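Local atomic coordinates of extracellular ligand-binding receptor (Desulfohalobium retbaense DSM 5692, PDB entry 5ERE), a protein that probably serves as an extracellular sensor, binding 2-oxo-4-methylpentanoic acid (ketoleucine) in a periplasmic-binding-protein domain joined to a tandem PAS-type sensor region. Residues S11-D16 with Y160-M165. Sequence-based numbering, arbitrary orientation.
Sequences SSAFED and YNPQQM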
loop_
_atom_site.group_PDB
_atom_site.type_symbol
_atom_site.label_atom_id
_atom_site.label_comp_id
_atom_site.label_asym_id
_atom_site.label_seq_id
_atom_site.Cartn_x
_atom_site.Cartn_y
_atom_site.Cartn_z
ATOM N N SER A 11 16.809 -28.304 0.399
ATOM C CA SER A 11 17.784 -28.580 -0.661
ATOM C C SER A 11 17.595 -27.586 -1.792
ATOM O O SER A 11 16.958 -27.886 -2.796
ATOM C CB SER A 11 17.611 -30.002 -1.180
ATOM O OG SER A 11 17.883 -30.950 -0.176
ATOM N N SER A 12 18.163 -26.403 -1.603
ATOM C CA SER A 12 17.925 -25.264 -2.464
ATOM C C SER A 12 18.770 -24.083 -1.993
ATOM O O SER A 12 19.430 -24.155 -0.940
ATOM C CB SER A 12 16.436 -24.887 -2.483
ATOM O OG SER A 12 16.121 -23.896 -1.520
ATOM N N ALA A 13 18.757 -23.009 -2.790
ATOM C CA ALA A 13 19.394 -21.736 -2.412
ATOM C C ALA A 13 18.780 -21.102 -1.122
ATOM O O ALA A 13 19.371 -20.208 -0.497
ATOM C CB ALA A 13 19.285 -20.777 -3.553
ATOM N N PHE A 14 17.579 -21.541 -0.760
ATOM C CA PHE A 14 16.853 -20.936 0.374
ATOM C C PHE A 14 16.861 -21.842 1.605
ATOM O O PHE A 14 15.967 -21.789 2.472
ATOM C CB PHE A 14 15.449 -20.566 -0.109
ATOM C CG PHE A 14 15.484 -19.851 -1.444
ATOM C CD1 PHE A 14 16.046 -18.589 -1.526
ATOM C CD2 PHE A 14 15.001 -20.455 -2.609
ATOM C CE1 PHE A 14 16.122 -17.913 -2.755
ATOM C CE2 PHE A 14 15.080 -19.784 -3.862
ATOM C CZ PHE A 14 15.631 -18.516 -3.921
ATOM N N GLU A 15 17.934 -22.623 1.699
ATOM C CA GLU A 15 18.200 -23.501 2.833
ATOM C C GLU A 15 18.040 -22.757 4.158
ATOM O O GLU A 15 17.389 -23.272 5.068
ATOM C CB GLU A 15 19.615 -24.101 2.737
ATOM C CG GLU A 15 19.910 -25.203 3.757
ATOM C CD GLU A 15 21.237 -25.894 3.505
ATOM O OE1 GLU A 15 22.173 -25.230 3.000
ATOM O OE2 GLU A 15 21.334 -27.106 3.805
ATOM N N ASP A 16 18.580 -21.537 4.236
ATOM C CA ASP A 16 18.599 -20.771 5.472
ATOM C C ASP A 16 17.187 -20.377 5.917
ATOM O O ASP A 16 16.887 -20.407 7.104
ATOM C CB ASP A 16 19.490 -19.524 5.344
ATOM C CG ASP A 16 18.853 -18.406 4.504
ATOM O OD1 ASP A 16 18.478 -18.657 3.330
ATOM O OD2 ASP A 16 18.729 -17.265 5.013
ATOM N N TYR A 160 17.793 -15.085 -12.980
ATOM C CA TYR A 160 18.916 -15.938 -12.596
ATOM C C TYR A 160 18.473 -17.137 -11.766
ATOM O O TYR A 160 17.545 -17.046 -10.940
ATOM C CB TYR A 160 19.968 -15.153 -11.805
ATOM C CG TYR A 160 19.470 -14.712 -10.442
ATOM C CD1 TYR A 160 18.693 -13.570 -10.309
ATOM C CD2 TYR A 160 19.768 -15.448 -9.298
ATOM C CE1 TYR A 160 18.235 -13.162 -9.082
ATOM C CE2 TYR A 160 19.298 -15.056 -8.048
ATOM C CZ TYR A 160 18.522 -13.918 -7.948
ATOM O OH TYR A 160 18.052 -13.504 -6.729
ATOM N N ASN A 161 19.172 -18.250 -11.966
ATOM C CA ASN A 161 19.040 -19.416 -11.121
ATOM C C ASN A 161 19.718 -19.181 -9.769
ATOM O O ASN A 161 20.938 -18.994 -9.722
ATOM C CB ASN A 161 19.645 -20.626 -11.814
ATOM C CG ASN A 161 19.370 -21.907 -11.061
ATOM O OD1 ASN A 161 20.054 -22.233 -10.096
ATOM N ND2 ASN A 161 18.344 -22.626 -11.482
ATOM N N PRO A 162 18.940 -19.173 -8.659
ATOM C CA PRO A 162 19.576 -18.854 -7.370
ATOM C C PRO A 162 20.525 -19.946 -6.858
ATOM O O PRO A 162 21.390 -19.668 -6.026
ATOM C CB PRO A 162 18.378 -18.655 -6.423
ATOM C CG PRO A 162 17.278 -19.446 -7.005
ATOM C CD PRO A 162 17.478 -19.314 -8.525
ATOM N N GLN A 163 20.367 -21.178 -7.311
ATOM C CA GLN A 163 21.359 -22.191 -6.958
ATOM C C GLN A 163 22.679 -21.967 -7.743
ATOM O O GLN A 163 23.764 -22.012 -7.173
ATOM C CB GLN A 163 20.816 -23.599 -7.224
ATOM C CG GLN A 163 19.784 -24.106 -6.176
ATOM C CD GLN A 163 18.385 -23.537 -6.398
ATOM O OE1 GLN A 163 17.748 -23.038 -5.467
ATOM N NE2 GLN A 163 17.898 -23.625 -7.634
ATOM N N GLN A 164 22.594 -21.708 -9.043
ATOM C CA GLN A 164 23.816 -21.573 -9.853
ATOM C C GLN A 164 24.587 -20.261 -9.612
ATOM O O GLN A 164 25.801 -20.280 -9.468
ATOM C CB GLN A 164 23.472 -21.717 -11.338
ATOM C CG GLN A 164 23.298 -23.166 -11.787
ATOM C CD GLN A 164 24.574 -24.004 -11.610
ATOM O OE1 GLN A 164 25.667 -23.467 -11.390
ATOM N NE2 GLN A 164 24.436 -25.325 -11.722
HETATM N N MSE A 165 23.876 -19.137 -9.554
HETATM C CA MSE A 165 24.466 -17.804 -9.294
HETATM C C MSE A 165 25.460 -17.389 -10.386
HETATM O O MSE A 165 26.443 -16.675 -10.132
HETATM C CB MSE A 165 25.155 -17.763 -7.940
HETATM C CG MSE A 165 24.156 -17.936 -6.762
HETATM SE SE MSE A 165 22.680 -16.648 -6.901
HETATM C CE MSE A 165 23.623 -15.025 -6.447
#
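A13 and F14 meet P162 and Q163 where the two lobes of a leucine-binding-protein-type Venus flytrap face each other. Segment 11-16, which leads into helix 15-32, belongs to one lobe; segment 160-165, at the end of strand 154-160 and in the loop that follows it, belongs to the other. The tightly packed part is mainly apolar. P162 sets its ring against the outer end of the F14 ring, CG lying 3.6 Å from F14 CZ, and the two side chains meet at a slant. A13 CB sits over the centre of one face of the F14 ring. That methyl also touches P162, with A13 CB 3.7 Å from P162 CB and 3.4 Å from the backbone carbonyl oxygen P162 O. F14, a buried residue of the ligand pocket, also touches the bound 2-oxo-4-methylpentanoic acid. M134, on strand 129-134 of the second lobe, packs on F14 as well.

The looser side, partly exposed, is polar and rests on Q163, whose chain bends at chi2 (79°). S12 offers it little more than CA and CB, both 3.7 Å from Q163 OE1. S12 OG is used within its own loop, where it accepts from F14 N in an ST turn and is also hydrogen-bonded to P9 O; F14 holds the N-cap position of helix 15-32. Across the contact, A13 N donates to Q163 OE1 at 2.9 Å, nearly straight at 169° and in the amide plane on a lone pair.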